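Local coordinates for putative dehydrogenase (Pseudomonas fluorescens, PDB 6UUG), which acts as a two-component flavin-dependent monooxygenase that oxidises methanesulfinate in bacterial sulfur assimilation, at residues R84-R93 with E315-W325. Numbering follows the deposited sequence.
Sequences RWSETLQVVR and ERAAALLDEAW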
ATOM      1  N   ARG A  84      29.913   6.961 -22.449  1.00 31.33           N
ATOM      2  CA  ARG A  84      28.804   6.072 -22.753  0.50 31.42           C
ATOM      3  C   ARG A  84      27.516   6.642 -22.164  1.00 28.38           C
ATOM      4  O   ARG A  84      27.537   7.492 -21.275  1.00 29.35           O
ATOM      5  CB  ARG A  84      29.049   4.669 -22.199  0.50 31.92           C
ATOM      6  CG  ARG A  84      30.227   3.932 -22.854  0.50 33.01           C
ATOM      7  CD  ARG A  84      30.618   2.707 -22.036  0.50 37.74           C
ATOM      8  NE  ARG A  84      30.618   2.985 -20.602  0.50 35.26           N
ATOM      9  CZ  ARG A  84      31.680   3.372 -19.900  0.50 41.06           C
ATOM     10  NH1 ARG A  84      31.562   3.599 -18.597  0.50 36.31           N
ATOM     11  NH2 ARG A  84      32.859   3.540 -20.494  0.50 41.93           N
ATOM     12  N   TRP A  85      26.388   6.173 -22.694  1.00 29.38           N
ATOM     13  CA  TRP A  85      25.093   6.663 -22.208  1.00 28.37           C
ATOM     14  C   TRP A  85      24.950   6.484 -20.706  1.00 27.15           C
ATOM     15  O   TRP A  85      24.390   7.349 -20.023  1.00 30.59           O
ATOM     16  CB  TRP A  85      23.949   5.957 -22.942  1.00 26.47           C
ATOM     17  CG  TRP A  85      23.659   6.690 -24.210  1.00 30.95           C
ATOM     18  CD1 TRP A  85      23.891   6.259 -25.485  1.00 33.41           C
ATOM     19  CD2 TRP A  85      23.153   8.028 -24.319  1.00 30.94           C
ATOM     20  NE1 TRP A  85      23.537   7.240 -26.383  1.00 33.25           N
ATOM     21  CE2 TRP A  85      23.089   8.337 -25.695  1.00 33.31           C
ATOM     22  CE3 TRP A  85      22.740   8.991 -23.387  1.00 28.35           C
ATOM     23  CZ2 TRP A  85      22.623   9.560 -26.161  1.00 34.58           C
ATOM     24  CZ3 TRP A  85      22.276  10.225 -23.862  1.00 33.93           C
ATOM     25  CH2 TRP A  85      22.227  10.490 -25.236  1.00 33.96           C
ATOM     26  N   SER A  86      25.407   5.353 -20.168  1.00 27.56           N
ATOM     27  CA  SER A  86      25.291   5.165 -18.723  1.00 28.52           C
ATOM     28  C   SER A  86      26.011   6.267 -17.945  1.00 31.60           C
ATOM     29  O   SER A  86      25.543   6.669 -16.872  1.00 27.23           O
ATOM     30  CB  SER A  86      25.824   3.783 -18.324  1.00 32.70           C
ATOM     31  OG  SER A  86      27.217   3.671 -18.619  1.00 30.90           O
ATOM     32  N   GLU A  87      27.143   6.784 -18.465  1.00 27.54           N
ATOM     33  CA  GLU A  87      27.852   7.863 -17.777  0.54 28.68           C
ATOM     34  C   GLU A  87      27.135   9.197 -17.936  1.00 30.06           C
ATOM     35  O   GLU A  87      27.051   9.980 -16.984  1.00 29.11           O
ATOM     36  CB  GLU A  87      29.281   7.992 -18.312  0.54 30.11           C
ATOM     37  CG  GLU A  87      30.123   6.746 -18.258  0.54 31.95           C
ATOM     38  CD  GLU A  87      31.454   6.954 -18.978  0.54 33.29           C
ATOM     39  OE1 GLU A  87      32.386   7.522 -18.364  0.54 40.68           O
ATOM     40  OE2 GLU A  87      31.553   6.586 -20.167  0.54 29.77           O
ATOM     41  N   THR A  88      26.639   9.485 -19.139  1.00 28.68           N
ATOM     42  CA  THR A  88      25.865  10.700 -19.350  1.00 31.03           C
ATOM     43  C   THR A  88      24.642  10.726 -18.444  1.00 28.21           C
ATOM     44  O   THR A  88      24.344  11.749 -17.816  1.00 28.92           O
ATOM     45  CB  THR A  88      25.441  10.793 -20.808  1.00 28.45           C
ATOM     46  OG1 THR A  88      26.616  10.868 -21.644  1.00 30.89           O
ATOM     47  CG2 THR A  88      24.579  12.006 -21.032  1.00 30.50           C
ATOM     48  N   LEU A  89      23.939   9.600 -18.349  1.00 27.72           N
ATOM     49  CA  LEU A  89      22.737   9.550 -17.515  1.00 27.08           C
ATOM     50  C   LEU A  89      23.086   9.580 -16.031  1.00 28.03           C
ATOM     51  O   LEU A  89      22.312  10.102 -15.229  1.00 27.79           O
ATOM     52  CB  LEU A  89      21.925   8.300 -17.873  1.00 27.02           C
ATOM     53  CG  LEU A  89      21.389   8.296 -19.295  1.00 28.50           C
ATOM     54  CD1 LEU A  89      20.891   6.912 -19.700  1.00 32.11           C
ATOM     55  CD2 LEU A  89      20.297   9.349 -19.430  1.00 30.67           C
ATOM     56  N   GLN A  90      24.244   9.035 -15.642  1.00 26.22           N
ATOM     57  CA  GLN A  90      24.723   9.193 -14.272  1.00 26.11           C
ATOM     58  C   GLN A  90      24.867  10.665 -13.904  1.00 26.57           C
ATOM     59  O   GLN A  90      24.557  11.067 -12.779  1.00 29.12           O
ATOM     60  CB  GLN A  90      26.072   8.467 -14.096  1.00 28.10           C
ATOM     61  CG  GLN A  90      26.541   8.400 -12.647  1.00 33.00           C
ATOM     62  CD  GLN A  90      27.881   7.670 -12.488  1.00 41.71           C
ATOM     63  OE1 GLN A  90      28.684   7.614 -13.419  1.00 43.37           O
ATOM     64  NE2 GLN A  90      28.123   7.129 -11.303  1.00 43.27           N
ATOM     65  N   VAL A  91      25.351  11.489 -14.837  1.00 27.85           N
ATOM     66  CA  VAL A  91      25.467  12.916 -14.550  1.00 26.48           C
ATOM     67  C   VAL A  91      24.084  13.558 -14.437  1.00 30.24           C
ATOM     68  O   VAL A  91      23.854  14.390 -13.555  1.00 29.67           O
ATOM     69  CB  VAL A  91      26.357  13.604 -15.600  1.00 29.22           C
ATOM     70  CG1 VAL A  91      26.271  15.114 -15.462  1.00 30.75           C
ATOM     71  CG2 VAL A  91      27.822  13.112 -15.425  1.00 28.46           C
ATOM     72  N   VAL A  92      23.133  13.158 -15.291  1.00 28.36           N
ATOM     73  CA  VAL A  92      21.750  13.635 -15.144  1.00 28.13           C
ATOM     74  C   VAL A  92      21.231  13.341 -13.734  1.00 26.97           C
ATOM     75  O   VAL A  92      20.655  14.209 -13.056  1.00 28.57           O
ATOM     76  CB  VAL A  92      20.844  12.998 -16.221  1.00 25.76           C
ATOM     77  CG1 VAL A  92      19.382  13.333 -15.952  1.00 27.32           C
ATOM     78  CG2 VAL A  92      21.233  13.465 -17.630  1.00 28.49           C
ATOM     79  N   ARG A  93      21.422  12.099 -13.280  1.00 25.87           N
ATOM     80  CA  ARG A  93      21.005  11.680 -11.945  1.00 26.81           C
ATOM     81  C   ARG A  93      21.677  12.518 -10.861  1.00 31.12           C
ATOM     82  O   ARG A  93      21.030  12.934  -9.890  1.00 29.58           O
ATOM     83  CB  ARG A  93      21.343  10.194 -11.771  1.00 27.72           C
ATOM     84  CG  ARG A  93      21.265   9.624 -10.353  1.00 27.28           C
ATOM     85  CD  ARG A  93      21.750   8.160 -10.385  1.00 27.55           C
ATOM     86  NE  ARG A  93      21.762   7.470  -9.093  1.00 29.18           N
ATOM     87  CZ  ARG A  93      22.195   6.219  -8.943  1.00 28.01           C
ATOM     88  NH1 ARG A  93      22.629   5.541 -10.006  1.00 28.86           N
ATOM     89  NH2 ARG A  93      22.199   5.645  -7.742  1.00 28.81           N
ATOM     90  N   GLU A 315      20.172   1.131 -13.090  1.00 24.51           N
ATOM     91  CA  GLU A 315      21.525   0.872 -13.571  1.00 28.57           C
ATOM     92  C   GLU A 315      21.548  -0.293 -14.544  1.00 29.14           C
ATOM     93  O   GLU A 315      22.363  -0.301 -15.481  1.00 27.47           O
ATOM     94  CB  GLU A 315      22.452   0.638 -12.379  1.00 29.03           C
ATOM     95  CG  GLU A 315      22.701   1.936 -11.640  1.00 28.13           C
ATOM     96  CD  GLU A 315      23.387   1.776 -10.294  1.00 37.07           C
ATOM     97  OE1 GLU A 315      23.636   0.621  -9.863  1.00 39.53           O
ATOM     98  OE2 GLU A 315      23.668   2.823  -9.663  1.00 36.48           O
ATOM     99  N   ARG A 316      20.659  -1.275 -14.355  1.00 25.43           N
ATOM    100  CA  ARG A 316      20.582  -2.362 -15.326  1.00 25.81           C
ATOM    101  C   ARG A 316      20.071  -1.861 -16.669  1.00 30.29           C
ATOM    102  O   ARG A 316      20.607  -2.231 -17.720  1.00 27.49           O
ATOM    103  CB  ARG A 316      19.692  -3.502 -14.841  1.00 28.72           C
ATOM    104  CG  ARG A 316      19.611  -4.510 -15.981  1.00 34.02           C
ATOM    105  CD  ARG A 316      18.618  -5.535 -15.852  1.00 38.55           C
ATOM    106  NE  ARG A 316      17.269  -5.023 -15.695  1.00 37.32           N
ATOM    107  CZ  ARG A 316      16.269  -5.841 -15.426  1.00 36.54           C
ATOM    108  NH1 ARG A 316      16.529  -7.145 -15.313  1.00 39.26           N
ATOM    109  NH2 ARG A 316      15.045  -5.379 -15.269  1.00 30.32           N
ATOM    110  N   ALA A 317      19.037  -1.020 -16.664  1.00 27.06           N
ATOM    111  CA  ALA A 317      18.579  -0.444 -17.927  1.00 26.45           C
ATOM    112  C   ALA A 317      19.670   0.375 -18.605  1.00 25.47           C
ATOM    113  O   ALA A 317      19.795   0.357 -19.840  1.00 26.29           O
ATOM    114  CB  ALA A 317      17.342   0.428 -17.680  1.00 27.87           C
ATOM    115  N   ALA A 318      20.467   1.106 -17.821  1.00 25.44           N
ATOM    116  CA  ALA A 318      21.522   1.914 -18.421  1.00 26.35           C
ATOM    117  C   ALA A 318      22.576   1.031 -19.076  1.00 27.21           C
ATOM    118  O   ALA A 318      23.046   1.345 -20.171  1.00 27.89           O
ATOM    119  CB  ALA A 318      22.159   2.829 -17.373  1.00 28.01           C
ATOM    120  N   ALA A 319      22.949  -0.078 -18.433  1.00 28.64           N
ATOM    121  CA  ALA A 319      23.911  -0.996 -19.052  1.00 28.90           C
ATOM    122  C   ALA A 319      23.361  -1.586 -20.346  1.00 30.38           C
ATOM    123  O   ALA A 319      24.088  -1.706 -21.345  1.00 29.04           O
ATOM    124  CB  ALA A 319      24.280  -2.106 -18.068  1.00 32.91           C
ATOM    125  N   LEU A 320      22.087  -1.978 -20.348  1.00 26.89           N
ATOM    126  CA  LEU A 320      21.483  -2.509 -21.564  1.00 26.31           C
ATOM    127  C   LEU A 320      21.441  -1.458 -22.664  1.00 28.90           C
ATOM    128  O   LEU A 320      21.585  -1.801 -23.842  1.00 29.47           O
ATOM    129  CB  LEU A 320      20.071  -3.038 -21.288  1.00 26.24           C
ATOM    130  CG  LEU A 320      19.943  -4.287 -20.412  1.00 28.93           C
ATOM    131  CD1 LEU A 320      18.479  -4.551 -20.094  1.00 32.59           C
ATOM    132  CD2 LEU A 320      20.534  -5.483 -21.142  1.00 31.08           C
ATOM    133  N   LEU A 321      21.236  -0.176 -22.311  1.00 26.09           N
ATOM    134  CA  LEU A 321      21.282   0.862 -23.335  1.00 24.65           C
ATOM    135  C   LEU A 321      22.688   0.973 -23.928  1.00 27.92           C
ATOM    136  O   LEU A 321      22.844   1.067 -25.155  1.00 29.05           O
ATOM    137  CB  LEU A 321      20.834   2.211 -22.757  1.00 27.60           C
ATOM    138  CG  LEU A 321      21.016   3.447 -23.640  1.00 26.64           C
ATOM    139  CD1 LEU A 321      20.329   3.231 -24.993  1.00 29.20           C
ATOM    140  CD2 LEU A 321      20.486   4.726 -22.943  1.00 27.30           C
ATOM    141  N   ASP A 322      23.718   0.964 -23.073  1.00 27.98           N
ATOM    142  CA  ASP A 322      25.099   0.947 -23.570  1.00 28.78           C
ATOM    143  C   ASP A 322      25.288  -0.161 -24.598  1.00 30.36           C
ATOM    144  O   ASP A 322      25.833   0.070 -25.690  1.00 30.53           O
ATOM    145  CB  ASP A 322      26.093   0.744 -22.415  1.00 33.71           C
ATOM    146  CG  ASP A 322      26.316   1.995 -21.577  1.00 32.38           C
ATOM    147  OD1 ASP A 322      25.810   3.074 -21.939  1.00 32.73           O
ATOM    148  OD2 ASP A 322      27.024   1.883 -20.536  1.00 34.06           O
ATOM    149  N   GLU A 323      24.838  -1.377 -24.262  1.00 30.95           N
ATOM    150  CA  GLU A 323      25.057  -2.532 -25.135  1.00 30.98           C
ATOM    151  C   GLU A 323      24.268  -2.400 -26.434  1.00 33.87           C
ATOM    152  O   GLU A 323      24.786  -2.713 -27.513  1.00 33.40           O
ATOM    153  CB  GLU A 323      24.697  -3.829 -24.390  1.00 33.51           C
ATOM    154  CG  GLU A 323      25.639  -4.122 -23.214  1.00 36.07           C
ATOM    155  CD  GLU A 323      25.151  -5.207 -22.246  1.00 50.68           C
ATOM    156  OE1 GLU A 323      24.070  -5.809 -22.463  1.00 50.11           O
ATOM    157  OE2 GLU A 323      25.866  -5.454 -21.247  1.00 54.68           O
ATOM    158  N   ALA A 324      23.032  -1.893 -26.361  1.00 30.59           N
ATOM    159  CA  ALA A 324      22.238  -1.701 -27.573  1.00 29.80           C
ATOM    160  C   ALA A 324      22.842  -0.628 -28.472  1.00 34.01           C
ATOM    161  O   ALA A 324      22.922  -0.808 -29.695  1.00 35.61           O
ATOM    162  CB  ALA A 324      20.789  -1.330 -27.208  1.00 29.54           C
ATOM    163  N   TRP A 325      23.230   0.513 -27.885  1.00 29.82           N
ATOM    164  CA  TRP A 325      23.820   1.601 -28.657  1.00 29.95           C
ATOM    165  C   TRP A 325      25.052   1.123 -29.414  1.00 33.82           C
ATOM    166  O   TRP A 325      25.271   1.501 -30.574  1.00 34.21           O
ATOM    167  CB  TRP A 325      24.190   2.755 -27.725  1.00 33.49           C
ATOM    168  CG  TRP A 325      24.738   3.951 -28.422  1.00 31.47           C
ATOM    169  CD1 TRP A 325      26.067   4.221 -28.682  1.00 32.09           C
ATOM    170  CD2 TRP A 325      23.993   5.041 -28.971  1.00 29.84           C
ATOM    171  NE1 TRP A 325      26.176   5.417 -29.354  1.00 35.54           N
ATOM    172  CE2 TRP A 325      24.919   5.935 -29.550  1.00 34.54           C
ATOM    173  CE3 TRP A 325      22.625   5.345 -29.045  1.00 30.16           C
ATOM    174  CZ2 TRP A 325      24.526   7.116 -30.169  1.00 35.40           C
ATOM    175  CZ3 TRP A 325      22.238   6.532 -29.652  1.00 31.03           C
ATOM    176  CH2 TRP A 325      23.184   7.399 -30.211  1.00 36.83           C
TER
HETATM  177  O   HOH W   1      23.713   3.237  -7.074  1.00 40.81           O
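Trp85 and Ser86, in the first turn of helix 85-96, sit against Leu321 and Asp322 of helix 294-327, where the N-terminal helical domain of this acyl-CoA dehydrogenase-like fold meets the C-terminal helical domain. The segments run roughly antiparallel, at 142°, and their CA atoms come within 5.0 Å at Ser86 and Ala318, the Ala318 methyl resting on Ser86 CB; such small side chains let the backbones draw this close. On the tight side Trp85 turns the edge of its indole, NE1 leading, over one face of Trp325 in a T-shaped pair, NE1 lying 3.4 Å from Trp325 CE3. Leu321 lays CD2 against Trp85 CB and, 3.9 Å away, Leu89 CD1; the Leu89 side chain also packs on helix 247-277. Asp322 grips the start of the opposing helix with both oxygens: OD1 takes the backbone N-H of Ser86 at 2.9 Å, and OD2 accepts the Ser86 hydroxyl through its syn lone pair. With an alanine in place of Asp322, the Ser86 N-H and hydroxyl would probably be left without their carboxylate partner. The solvent side is looser: the Arg84 guanidinium, in one of two modelled conformers, makes only a long, doubtful approach to Asp322 OD2. At the far end, Arg93 NH2 forms a salt bridge with Glu265 of helix 247-277, while NH1 points almost straight (177°) at the anti lone pair of Glu315 OE2, and a water links that oxygen to Arg93 NH2.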